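Local coordinates for acetyltransferase, GNAT family (Bacillus anthracis str. Sterne, PDB 3FBU), which binds coenzyme A and, as in other GNAT-family enzymes, probably transfers an acetyl group from acetyl-coenzyme A to an as yet unidentified acceptor, at residues Arg7-Phe13 with Asn58-Ile64; Met1-Ala5 with Ala106-Tyr110; Ala20-Tyr24 with Leu69-Ile73. The contacts are given in a common frame with arbitrary orientation. Residues are numbered along the deposited sequence.

The three contacts illustrate how a GNAT domain is assembled by layering helices on a central mixed sheet. Interaction 1 lies within the sheet, pairing strand 8-10 with strand 58-63. Interaction 2 sets the neighbouring edge strand 3-4 against helix 99-114, and the centres of interactions 1 and 2 are about 9 Å apart. Interaction 3 sets helix 18-25 against strand 68-79, the partner of strand 58-63; the centres of interactions 1 and 3 are about 10 Å apart, those of interactions 2 and 3 about 18 Å. Along the chain, 1-5 and 106-110 enclose the other two contacts, whose segments alternate. Residues distant in sequence thus become one layered part of the coenzyme A-binding domain.

Interaction 1: Arg7-Phe13 with Asn58-Ile64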
ATOM      1  N   ARG A   7      20.721  -2.856   9.889  1.00 28.95           N
ATOM      2  CA  ARG A   7      20.078  -4.167   9.990  1.00 27.83           C
ATOM      3  C   ARG A   7      20.394  -5.104   8.812  1.00 26.61           C
ATOM      4  O   ARG A   7      19.999  -6.282   8.825  1.00 26.03           O
ATOM      5  CB  ARG A   7      18.569  -3.997  10.048  1.00 27.62           C
ATOM      6  CG  ARG A   7      18.058  -3.131  11.205  1.00 27.99           C
ATOM      7  CD  ARG A   7      16.563  -2.974  11.092  1.00 27.57           C
ATOM      8  NE  ARG A   7      16.232  -2.182   9.905  1.00 27.16           N
ATOM      9  CZ  ARG A   7      15.002  -1.972   9.457  1.00 27.59           C
ATOM     10  NH1 ARG A   7      13.946  -2.484  10.081  1.00 28.28           N
ATOM     11  NH2 ARG A   7      14.830  -1.249   8.356  1.00 29.39           N
ATOM     12  N   LEU A   8      21.081  -4.593   7.789  1.00 25.07           N
ATOM     13  CA  LEU A   8      21.303  -5.363   6.562  1.00 24.85           C
ATOM     14  C   LEU A   8      22.647  -5.070   5.956  1.00 23.85           C
ATOM     15  O   LEU A   8      23.297  -4.066   6.269  1.00 23.47           O
ATOM     16  CB  LEU A   8      20.194  -5.064   5.531  1.00 24.93           C
ATOM     17  CG  LEU A   8      19.917  -3.605   5.192  1.00 25.91           C
ATOM     18  CD1 LEU A   8      20.866  -3.109   4.097  1.00 28.50           C
ATOM     19  CD2 LEU A   8      18.426  -3.387   4.815  1.00 24.34           C
ATOM     20  N   LEU A   9      23.063  -5.957   5.064  1.00 23.28           N
ATOM     21  CA  LEU A   9      24.237  -5.744   4.260  1.00 23.76           C
ATOM     22  C   LEU A   9      23.889  -5.968   2.796  1.00 23.02           C
ATOM     23  O   LEU A   9      22.918  -6.647   2.479  1.00 21.09           O
ATOM     24  CB  LEU A   9      25.381  -6.664   4.671  1.00 24.65           C
ATOM     25  CG  LEU A   9      25.251  -8.184   4.584  1.00 25.97           C
ATOM     26  CD1 LEU A   9      25.474  -8.732   3.149  1.00 27.98           C
ATOM     27  CD2 LEU A   9      26.298  -8.804   5.555  1.00 25.65           C
ATOM     28  N   ILE A  10      24.702  -5.383   1.932  1.00 22.97           N
ATOM     29  CA  ILE A  10      24.567  -5.560   0.492  1.00 22.95           C
ATOM     30  C   ILE A  10      25.872  -6.155   0.021  1.00 23.58           C
ATOM     31  O   ILE A  10      26.946  -5.685   0.379  1.00 23.80           O
ATOM     32  CB  ILE A  10      24.328  -4.225  -0.229  1.00 22.44           C
ATOM     33  CG1 ILE A  10      23.126  -3.511   0.402  1.00 22.42           C
ATOM     34  CG2 ILE A  10      24.089  -4.463  -1.712  1.00 22.54           C
ATOM     35  CD1 ILE A  10      22.899  -2.131  -0.101  1.00 22.68           C
ATOM     36  N   ARG A  11      25.787  -7.190  -0.799  1.00 24.30           N
ATOM     37  CA  ARG A  11      26.979  -7.828  -1.325  1.00 24.10           C
ATOM     38  C   ARG A  11      26.691  -8.250  -2.770  1.00 24.84           C
ATOM     39  O   ARG A  11      25.587  -8.015  -3.278  1.00 23.79           O
ATOM     40  CB  ARG A  11      27.370  -9.026  -0.432  1.00 24.47           C
ATOM     41  CG  ARG A  11      26.333 -10.177  -0.389  1.00 24.07           C
ATOM     42  CD  ARG A  11      26.917 -11.471   0.151  1.00 24.88           C
ATOM     43  NE  ARG A  11      25.901 -12.468   0.507  1.00 24.72           N
ATOM     44  CZ  ARG A  11      25.197 -13.202  -0.373  1.00 25.08           C
ATOM     45  NH1 ARG A  11      25.367 -13.064  -1.666  1.00 23.20           N
ATOM     46  NH2 ARG A  11      24.289 -14.074   0.056  1.00 25.48           N
ATOM     47  N   LYS A  12      27.677  -8.837  -3.446  1.00 25.16           N
ATOM     48  CA  LYS A  12      27.434  -9.412  -4.772  1.00 25.22           C
ATOM     49  C   LYS A  12      26.794 -10.806  -4.634  1.00 24.45           C
ATOM     50  O   LYS A  12      26.916 -11.461  -3.588  1.00 24.06           O
ATOM     51  CB  LYS A  12      28.711  -9.433  -5.615  1.00 25.94           C
ATOM     52  CG  LYS A  12      29.032  -8.073  -6.218  1.00 28.64           C
ATOM     53  CD  LYS A  12      30.482  -7.913  -6.628  1.00 29.67           C
ATOM     54  CE  LYS A  12      30.875  -8.779  -7.788  1.00 33.67           C
ATOM     55  NZ  LYS A  12      32.215  -8.313  -8.332  1.00 35.82           N
ATOM     56  N   PHE A  13      26.089 -11.221  -5.680  1.00 23.56           N
ATOM     57  CA  PHE A  13      25.370 -12.491  -5.709  1.00 23.40           C
ATOM     58  C   PHE A  13      26.354 -13.668  -5.675  1.00 23.23           C
ATOM     59  O   PHE A  13      27.438 -13.565  -6.225  1.00 22.19           O
ATOM     60  CB  PHE A  13      24.573 -12.607  -7.012  1.00 22.52           C
ATOM     61  CG  PHE A  13      23.193 -12.001  -6.956  1.00 21.88           C
ATOM     62  CD1 PHE A  13      22.244 -12.490  -6.080  1.00 19.93           C
ATOM     63  CD2 PHE A  13      22.823 -10.980  -7.840  1.00 18.93           C
ATOM     64  CE1 PHE A  13      20.942 -11.952  -6.050  1.00 20.48           C
ATOM     65  CE2 PHE A  13      21.551 -10.428  -7.799  1.00 18.55           C
ATOM     66  CZ  PHE A  13      20.600 -10.913  -6.909  1.00 20.30           C
ATOM     67  N   ASN A  58      23.139  -5.770 -10.110  1.00 20.47           N
ATOM     68  CA  ASN A  58      22.108  -6.088  -9.151  1.00 19.84           C
ATOM     69  C   ASN A  58      22.813  -6.757  -7.971  1.00 19.54           C
ATOM     70  O   ASN A  58      23.757  -7.549  -8.176  1.00 19.19           O
ATOM     71  CB  ASN A  58      21.024  -6.999  -9.775  1.00 19.63           C
ATOM     72  CG  ASN A  58      20.269  -6.326 -10.909  1.00 20.16           C
ATOM     73  OD1 ASN A  58      19.214  -5.744 -10.689  1.00 20.54           O
ATOM     74  ND2 ASN A  58      20.820  -6.389 -12.145  1.00 19.07           N
ATOM     75  N   PHE A  59      22.373  -6.425  -6.753  1.00 19.22           N
ATOM     76  CA  PHE A  59      23.092  -6.809  -5.541  1.00 19.29           C
ATOM     77  C   PHE A  59      22.128  -7.217  -4.444  1.00 18.79           C
ATOM     78  O   PHE A  59      21.279  -6.435  -4.056  1.00 17.94           O
ATOM     79  CB  PHE A  59      23.975  -5.647  -5.064  1.00 19.78           C
ATOM     80  CG  PHE A  59      24.872  -5.091  -6.145  1.00 20.14           C
ATOM     81  CD1 PHE A  59      26.149  -5.606  -6.335  1.00 21.75           C
ATOM     82  CD2 PHE A  59      24.431  -4.081  -6.982  1.00 20.48           C
ATOM     83  CE1 PHE A  59      26.969  -5.107  -7.321  1.00 20.49           C
ATOM     84  CE2 PHE A  59      25.241  -3.583  -7.985  1.00 20.25           C
ATOM     85  CZ  PHE A  59      26.513  -4.090  -8.153  1.00 22.14           C
ATOM     86  N   PRO A  60      22.252  -8.464  -3.936  1.00 18.71           N
ATOM     87  CA  PRO A  60      21.334  -8.923  -2.909  1.00 18.57           C
ATOM     88  C   PRO A  60      21.488  -8.161  -1.608  1.00 17.83           C
ATOM     89  O   PRO A  60      22.593  -7.727  -1.278  1.00 17.38           O
ATOM     90  CB  PRO A  60      21.725 -10.410  -2.721  1.00 18.39           C
ATOM     91  CG  PRO A  60      23.119 -10.485  -3.203  1.00 18.73           C
ATOM     92  CD  PRO A  60      23.212  -9.519  -4.313  1.00 19.11           C
ATOM     93  N   VAL A  61      20.375  -8.058  -0.891  1.00 18.38           N
ATOM     94  CA  VAL A  61      20.262  -7.391   0.375  1.00 19.24           C
ATOM     95  C   VAL A  61      20.002  -8.520   1.394  1.00 20.35           C
ATOM     96  O   VAL A  61      19.028  -9.273   1.284  1.00 19.07           O
ATOM     97  CB  VAL A  61      19.108  -6.360   0.368  1.00 20.67           C
ATOM     98  CG1 VAL A  61      18.950  -5.722   1.747  1.00 19.05           C
ATOM     99  CG2 VAL A  61      19.340  -5.264  -0.701  1.00 18.00           C
ATOM    100  N   ILE A  62      20.902  -8.625   2.363  1.00 21.20           N
ATOM    101  CA  ILE A  62      20.909  -9.725   3.319  1.00 22.46           C
ATOM    102  C   ILE A  62      20.666  -9.160   4.719  1.00 23.74           C
ATOM    103  O   ILE A  62      21.365  -8.251   5.140  1.00 22.78           O
ATOM    104  CB  ILE A  62      22.268 -10.454   3.321  1.00 22.94           C
ATOM    105  CG1 ILE A  62      22.669 -10.899   1.921  1.00 23.07           C
ATOM    106  CG2 ILE A  62      22.230 -11.656   4.249  1.00 22.35           C
ATOM    107  CD1 ILE A  62      21.759 -11.930   1.344  1.00 22.25           C
ATOM    108  N   LEU A  63      19.658  -9.694   5.407  1.00 24.93           N
ATOM    109  CA  LEU A  63      19.385  -9.355   6.813  1.00 27.50           C
ATOM    110  C   LEU A  63      20.515  -9.891   7.679  1.00 29.00           C
ATOM    111  O   LEU A  63      20.790 -11.088   7.659  1.00 29.54           O
ATOM    112  CB  LEU A  63      18.043  -9.947   7.260  1.00 27.69           C
ATOM    113  CG  LEU A  63      16.917  -8.931   7.369  1.00 30.60           C
ATOM    114  CD1 LEU A  63      15.510  -9.548   7.255  1.00 30.96           C
ATOM    115  CD2 LEU A  63      17.089  -8.194   8.718  1.00 31.05           C
ATOM    116  N   ILE A  64      21.180  -8.996   8.406  1.00 31.04           N
ATOM    117  CA  ILE A  64      22.268  -9.376   9.299  1.00 32.39           C
ATOM    118  C   ILE A  64      21.727 -10.187  10.492  1.00 33.88           C
ATOM    119  O   ILE A  64      20.734  -9.823  11.124  1.00 34.62           O
ATOM    120  CB  ILE A  64      23.030  -8.145   9.841  1.00 32.50           C
ATOM    121  CG1 ILE A  64      23.749  -7.392   8.714  1.00 32.43           C
ATOM    122  CG2 ILE A  64      24.077  -8.594  10.876  1.00 32.04           C
ATOM    123  CD1 ILE A  64      24.165  -5.971   9.080  1.00 32.49           C
TER
HETATM  124  O   HOH W   1      19.445  -7.586  10.977  1.00 37.82           O
HETATM  125  O   HOH W   2      25.856  -9.125  -7.801  1.00 19.79           O
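P60 lies over the face of the F13 ring, its CD 3.5 Å from the ring centroid and 9° off the normal, a CH-pi contact just beyond the regular strand pairing. Within the ladder, L9 and I62 form a hydrogen-bonded pair: L9 N to I62 O is 2.9 Å and I62 N to L9 O 2.8 Å. L8 with L63 and I10 with V61 are the flanking non-hydrogen-bonded pairs, their side chains on the sheet face beneath helix 99-114. I64 N reaches R7 O at 3.0 Å. R11 N donates to P60 O at 3.3 Å, but proline has no N-H to return a bond to R11 O, 3.4 Å from P60 N, and the regular pairing ends there. On the other face, L9 CD1 meets I62 CB at 3.6 Å. Beyond the last paired residues, water 2 links F13 N (3.0 Å) and N58 O (2.7 Å). R7 forms a salt bridge with E102 of the helix. Backbone bonds therefore fix the register of these two strands, while apolar contacts bind them on both faces.

Interaction 2: Met1-Ala5 with Ala106-Tyr110; sequences MFIKA and ATLKY
Build 1-5 as an extended chain, I3 at phi/psi -131/130, with strand 3-4 at the sheet edge, and 106-110 as one turn of alpha-helix near -60/-45, closed by Y110 N to A106 O at 3.1 Å. The nearest CA atoms are those of A5 and A106, 6.4 Å apart. A106 directs its CB toward the strand, 3.6 Å from I3 CG2 and 4.3 Å from A5 CB. T107 follows, its CB sideways and chi1 m; its OG1 hydrogen-bonds to A103 O within the helix. One turn after A106, Y110 again points toward the strand with chi1 t. I3, in the mt rotamer, brings CD1 to 3.7 Å from Y110 CB. M1, with chi1 m and chi2 t, brings CG to 3.6 Å from Y110 CE2 and SD to 5.4 Å from the Y110 ring centroid, an oblique Met-aromatic contact. The general principle is apolar strand-on-helix packing: helix 99-114 packs on one face of the sheet, and the N-terminal strand extends that face at its edge, as expected of the alpha/beta GNAT fold.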
ATOM      1  N   MET A   1      30.183  -3.938  -4.766  1.00 47.92           N
ATOM      2  CA  MET A   1      29.675  -3.330  -3.501  1.00 47.37           C
ATOM      3  C   MET A   1      29.791  -4.358  -2.377  1.00 46.75           C
ATOM      4  O   MET A   1      29.440  -5.524  -2.569  1.00 47.43           O
ATOM      5  CB  MET A   1      28.200  -2.900  -3.653  1.00 48.13           C
ATOM      6  CG  MET A   1      27.952  -1.721  -4.619  1.00 50.06           C
ATOM      7  SD  MET A   1      26.200  -1.294  -4.843  1.00 55.09           S
ATOM      8  CE  MET A   1      25.776  -0.531  -3.276  1.00 51.09           C
ATOM      9  N   PHE A   2      30.340  -3.933  -1.238  1.00 45.48           N
ATOM     10  CA  PHE A   2      30.019  -4.541   0.060  1.00 44.15           C
ATOM     11  C   PHE A   2      29.710  -3.403   1.011  1.00 42.61           C
ATOM     12  O   PHE A   2      30.567  -2.576   1.297  1.00 42.84           O
ATOM     13  CB  PHE A   2      31.123  -5.396   0.650  1.00 44.90           C
ATOM     14  CG  PHE A   2      30.721  -6.064   1.932  1.00 45.75           C
ATOM     15  CD1 PHE A   2      30.882  -5.407   3.146  1.00 45.82           C
ATOM     16  CD2 PHE A   2      30.139  -7.327   1.931  1.00 46.34           C
ATOM     17  CE1 PHE A   2      30.493  -6.002   4.327  1.00 46.47           C
ATOM     18  CE2 PHE A   2      29.760  -7.932   3.108  1.00 45.78           C
ATOM     19  CZ  PHE A   2      29.933  -7.269   4.310  1.00 46.61           C
ATOM     20  N   ILE A   3      28.477  -3.372   1.488  1.00 40.51           N
ATOM     21  CA  ILE A   3      27.951  -2.239   2.231  1.00 39.32           C
ATOM     22  C   ILE A   3      27.310  -2.806   3.486  1.00 37.91           C
ATOM     23  O   ILE A   3      26.534  -3.753   3.422  1.00 36.36           O
ATOM     24  CB  ILE A   3      26.893  -1.460   1.381  1.00 39.19           C
ATOM     25  CG1 ILE A   3      27.500  -0.964   0.060  1.00 39.63           C
ATOM     26  CG2 ILE A   3      26.328  -0.284   2.155  1.00 40.30           C
ATOM     27  CD1 ILE A   3      26.472  -0.357  -0.917  1.00 38.69           C
ATOM     28  N   LYS A   4      27.656  -2.240   4.635  1.00 36.70           N
ATOM     29  CA  LYS A   4      27.034  -2.623   5.893  1.00 36.48           C
ATOM     30  C   LYS A   4      26.117  -1.483   6.303  1.00 35.09           C
ATOM     31  O   LYS A   4      26.550  -0.343   6.392  1.00 34.91           O
ATOM     32  CB  LYS A   4      28.091  -2.880   6.985  1.00 36.63           C
ATOM     33  CG  LYS A   4      28.983  -4.110   6.728  1.00 38.53           C
ATOM     34  CD  LYS A   4      30.057  -4.332   7.835  1.00 38.48           C
ATOM     35  CE  LYS A   4      30.910  -5.583   7.555  1.00 39.34           C
ATOM     36  NZ  LYS A   4      31.983  -5.841   8.574  1.00 40.61           N
ATOM     37  N   ALA A   5      24.853  -1.789   6.536  1.00 33.69           N
ATOM     38  CA  ALA A   5      23.935  -0.839   7.152  1.00 33.50           C
ATOM     39  C   ALA A   5      23.631  -1.286   8.599  1.00 32.57           C
ATOM     40  O   ALA A   5      24.290  -2.174   9.141  1.00 32.50           O
ATOM     41  CB  ALA A   5      22.651  -0.709   6.321  1.00 32.15           C
ATOM     42  N   ALA A 106      21.968   3.456   1.962  1.00 19.18           N
ATOM     43  CA  ALA A 106      23.331   2.947   2.056  1.00 18.14           C
ATOM     44  C   ALA A 106      24.034   2.887   0.703  1.00 16.91           C
ATOM     45  O   ALA A 106      25.219   3.179   0.607  1.00 16.86           O
ATOM     46  CB  ALA A 106      23.318   1.556   2.710  1.00 16.80           C
ATOM     47  N   THR A 107      23.306   2.515  -0.345  1.00 16.87           N
ATOM     48  CA  THR A 107      23.848   2.492  -1.695  1.00 17.73           C
ATOM     49  C   THR A 107      24.195   3.891  -2.200  1.00 17.54           C
ATOM     50  O   THR A 107      25.269   4.087  -2.740  1.00 18.14           O
ATOM     51  CB  THR A 107      22.869   1.769  -2.659  1.00 17.86           C
ATOM     52  OG1 THR A 107      22.565   0.462  -2.137  1.00 18.79           O
ATOM     53  CG2 THR A 107      23.464   1.648  -4.091  1.00 16.25           C
ATOM     54  N   LEU A 108      23.306   4.870  -1.999  1.00 17.81           N
ATOM     55  CA  LEU A 108      23.595   6.260  -2.373  1.00 18.84           C
ATOM     56  C   LEU A 108      24.877   6.732  -1.708  1.00 19.24           C
ATOM     57  O   LEU A 108      25.721   7.326  -2.339  1.00 18.89           O
ATOM     58  CB  LEU A 108      22.432   7.198  -1.990  1.00 18.79           C
ATOM     59  CG  LEU A 108      21.073   7.003  -2.638  1.00 19.28           C
ATOM     60  CD1 LEU A 108      20.029   7.980  -2.062  1.00 21.11           C
ATOM     61  CD2 LEU A 108      21.110   7.100  -4.155  1.00 19.10           C
ATOM     62  N   LYS A 109      24.999   6.462  -0.415  1.00 20.28           N
ATOM     63  CA  LYS A 109      26.165   6.870   0.363  1.00 21.33           C
ATOM     64  C   LYS A 109      27.459   6.290  -0.200  1.00 21.13           C
ATOM     65  O   LYS A 109      28.455   6.997  -0.387  1.00 20.51           O
ATOM     66  CB  LYS A 109      25.988   6.411   1.821  1.00 21.89           C
ATOM     67  CG  LYS A 109      24.870   7.102   2.576  1.00 25.40           C
ATOM     68  CD  LYS A 109      24.705   6.584   4.064  1.00 26.59           C
ATOM     69  CE  LYS A 109      23.589   7.283   4.877  1.00 31.01           C
ATOM     70  NZ  LYS A 109      23.414   6.768   6.300  1.00 33.28           N
ATOM     71  N   TYR A 110      27.425   5.001  -0.497  1.00 21.74           N
ATOM     72  CA  TYR A 110      28.527   4.311  -1.170  1.00 21.74           C
ATOM     73  C   TYR A 110      28.832   4.926  -2.526  1.00 21.38           C
ATOM     74  O   TYR A 110      29.985   5.211  -2.829  1.00 20.88           O
ATOM     75  CB  TYR A 110      28.200   2.845  -1.324  1.00 23.44           C
ATOM     76  CG  TYR A 110      29.304   1.990  -1.916  1.00 23.43           C
ATOM     77  CD1 TYR A 110      30.335   1.505  -1.121  1.00 28.58           C
ATOM     78  CD2 TYR A 110      29.287   1.635  -3.252  1.00 24.95           C
ATOM     79  CE1 TYR A 110      31.344   0.707  -1.659  1.00 27.06           C
ATOM     80  CE2 TYR A 110      30.291   0.829  -3.799  1.00 25.30           C
ATOM     81  CZ  TYR A 110      31.307   0.379  -2.994  1.00 27.08           C
ATOM     82  OH  TYR A 110      32.280  -0.417  -3.529  1.00 29.86           O
TER

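Interaction 3: Ala20-Tyr24 with Leu69-Ile73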
ATOM      1  N   ALA A  20      16.266 -18.040  -3.252  1.00 18.92           N
ATOM      2  CA  ALA A  20      15.699 -16.959  -2.423  1.00 19.85           C
ATOM      3  C   ALA A  20      15.229 -15.792  -3.304  1.00 18.88           C
ATOM      4  O   ALA A  20      14.210 -15.144  -3.026  1.00 19.26           O
ATOM      5  CB  ALA A  20      16.747 -16.483  -1.409  1.00 20.06           C
ATOM      6  N   VAL A  21      15.965 -15.517  -4.368  1.00 18.81           N
ATOM      7  CA  VAL A  21      15.522 -14.483  -5.310  1.00 18.89           C
ATOM      8  C   VAL A  21      14.242 -14.920  -6.020  1.00 19.13           C
ATOM      9  O   VAL A  21      13.293 -14.130  -6.158  1.00 19.20           O
ATOM     10  CB  VAL A  21      16.630 -14.144  -6.313  1.00 18.71           C
ATOM     11  CG1 VAL A  21      16.104 -13.221  -7.478  1.00 16.24           C
ATOM     12  CG2 VAL A  21      17.775 -13.482  -5.573  1.00 16.57           C
ATOM     13  N   HIS A  22      14.198 -16.185  -6.427  1.00 20.08           N
ATOM     14  CA  HIS A  22      13.046 -16.708  -7.148  1.00 20.35           C
ATOM     15  C   HIS A  22      11.726 -16.589  -6.361  1.00 20.73           C
ATOM     16  O   HIS A  22      10.636 -16.427  -6.928  1.00 21.16           O
ATOM     17  CB  HIS A  22      13.311 -18.133  -7.619  1.00 20.82           C
ATOM     18  CG  HIS A  22      12.315 -18.605  -8.619  1.00 20.86           C
ATOM     19  ND1 HIS A  22      12.263 -18.095  -9.896  1.00 20.67           N
ATOM     20  CD2 HIS A  22      11.302 -19.502  -8.522  1.00 21.53           C
ATOM     21  CE1 HIS A  22      11.268 -18.670 -10.548  1.00 22.24           C
ATOM     22  NE2 HIS A  22      10.670 -19.530  -9.741  1.00 21.23           N
ATOM     23  N   GLU A  23      11.818 -16.613  -5.045  1.00 22.07           N
ATOM     24  CA  GLU A  23      10.643 -16.490  -4.199  1.00 22.17           C
ATOM     25  C   GLU A  23       9.835 -15.224  -4.545  1.00 21.35           C
ATOM     26  O   GLU A  23       8.604 -15.213  -4.460  1.00 21.61           O
ATOM     27  CB  GLU A  23      11.088 -16.500  -2.726  1.00 22.38           C
ATOM     28  CG  GLU A  23       9.958 -16.450  -1.721  1.00 25.56           C
ATOM     29  CD  GLU A  23      10.474 -16.513  -0.279  1.00 26.58           C
ATOM     30  OE1 GLU A  23      11.717 -16.556  -0.097  1.00 33.59           O
ATOM     31  OE2 GLU A  23       9.643 -16.529   0.651  1.00 31.80           O
ATOM     32  N   TYR A  24      10.525 -14.151  -4.943  1.00 20.62           N
ATOM     33  CA  TYR A  24       9.843 -12.907  -5.329  1.00 19.94           C
ATOM     34  C   TYR A  24       9.840 -12.614  -6.835  1.00 19.80           C
ATOM     35  O   TYR A  24       8.906 -12.007  -7.323  1.00 19.95           O
ATOM     36  CB  TYR A  24      10.352 -11.705  -4.517  1.00 19.15           C
ATOM     37  CG  TYR A  24      11.828 -11.361  -4.613  1.00 19.49           C
ATOM     38  CD1 TYR A  24      12.303 -10.494  -5.602  1.00 17.86           C
ATOM     39  CD2 TYR A  24      12.738 -11.827  -3.652  1.00 18.10           C
ATOM     40  CE1 TYR A  24      13.677 -10.168  -5.692  1.00 18.69           C
ATOM     41  CE2 TYR A  24      14.100 -11.489  -3.714  1.00 18.65           C
ATOM     42  CZ  TYR A  24      14.569 -10.658  -4.720  1.00 18.20           C
ATOM     43  OH  TYR A  24      15.918 -10.335  -4.759  1.00 18.48           O
ATOM     44  N   LEU A  69      18.107 -13.484   2.642  1.00 23.17           N
ATOM     45  CA  LEU A  69      18.064 -12.594   1.453  1.00 22.34           C
ATOM     46  C   LEU A  69      16.625 -12.111   1.284  1.00 21.40           C
ATOM     47  O   LEU A  69      15.718 -12.904   1.038  1.00 20.81           O
ATOM     48  CB  LEU A  69      18.546 -13.332   0.204  1.00 21.79           C
ATOM     49  CG  LEU A  69      18.716 -12.598  -1.139  1.00 20.42           C
ATOM     50  CD1 LEU A  69      19.682 -13.326  -2.060  1.00 20.81           C
ATOM     51  CD2 LEU A  69      17.377 -12.422  -1.810  1.00 18.46           C
ATOM     52  N   VAL A  70      16.425 -10.809   1.421  1.00 19.72           N
ATOM     53  CA  VAL A  70      15.110 -10.235   1.415  1.00 20.03           C
ATOM     54  C   VAL A  70      14.815  -9.437   0.146  1.00 19.08           C
ATOM     55  O   VAL A  70      13.690  -9.013  -0.074  1.00 20.36           O
ATOM     56  CB  VAL A  70      14.907  -9.353   2.673  1.00 20.26           C
ATOM     57  CG1 VAL A  70      15.023 -10.246   3.932  1.00 21.62           C
ATOM     58  CG2 VAL A  70      15.906  -8.180   2.735  1.00 19.50           C
ATOM     59  N   GLY A  71      15.826  -9.229  -0.684  1.00 18.03           N
ATOM     60  CA  GLY A  71      15.611  -8.508  -1.936  1.00 18.20           C
ATOM     61  C   GLY A  71      16.921  -8.183  -2.607  1.00 16.81           C
ATOM     62  O   GLY A  71      17.975  -8.698  -2.236  1.00 16.73           O
ATOM     63  N   HIS A  72      16.846  -7.370  -3.651  1.00 16.99           N
ATOM     64  CA  HIS A  72      18.051  -6.863  -4.272  1.00 16.66           C
ATOM     65  C   HIS A  72      17.935  -5.383  -4.669  1.00 17.02           C
ATOM     66  O   HIS A  72      16.838  -4.833  -4.884  1.00 16.84           O
ATOM     67  CB  HIS A  72      18.498  -7.758  -5.451  1.00 17.17           C
ATOM     68  CG  HIS A  72      17.618  -7.696  -6.669  1.00 15.55           C
ATOM     69  ND1 HIS A  72      16.608  -8.610  -6.903  1.00 17.48           N
ATOM     70  CD2 HIS A  72      17.618  -6.854  -7.741  1.00 16.58           C
ATOM     71  CE1 HIS A  72      16.010  -8.324  -8.046  1.00 14.92           C
ATOM     72  NE2 HIS A  72      16.594  -7.262  -8.574  1.00 16.41           N
ATOM     73  N   ILE A  73      19.099  -4.750  -4.684  1.00 17.02           N
ATOM     74  CA  ILE A  73      19.269  -3.387  -5.169  1.00 17.05           C
ATOM     75  C   ILE A  73      19.810  -3.428  -6.595  1.00 16.96           C
ATOM     76  O   ILE A  73      20.771  -4.170  -6.908  1.00 17.82           O
ATOM     77  CB  ILE A  73      20.251  -2.596  -4.251  1.00 17.44           C
ATOM     78  CG1 ILE A  73      19.588  -2.250  -2.899  1.00 19.17           C
ATOM     79  CG2 ILE A  73      20.788  -1.349  -4.973  1.00 17.49           C
ATOM     80  CD1 ILE A  73      18.468  -1.198  -2.943  1.00 21.33           C
TER
HETATM   81  O   HOH W   3      13.835 -13.622  -0.749  1.00 24.03           O
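In the GNAT fold, helices flank the central sheet, and here helix 18-25 crosses strand 68-79 as a worked example of alpha/beta layering. The Y24 side chain is about 7 Å from the bound coenzyme A. The short segments approach to 8.2 Å between axes, their N-to-C directions at 74°, so one turn of helix meets the strand steeply. Apolar contacts gather on L69, which points toward the helix: its CB lies 4.0 Å from A20 CB, and its CD2 lies 3.9 Å from both V21 CG2 and Y24 CE2. L69 also rests on P60 and I62 of the adjacent strand, and Y24 also touches V89 of strand 83-90. The aromatic pair Y24 and H72 meets rim to rim, with centroids 5.7 Å apart and planes at 30°, and no stack results; H72 also meets the F47 ring of helix 41-50. Y24 OH lies 3.2 Å from G71 C. Polar bonds complete the contact. Water 3 donates to A20 O at 2.8 Å and to L69 O at 2.7 Å, bridging the two backbones, and Y24 OH shares a hydrogen bond of 2.8 Å with H72 ND1.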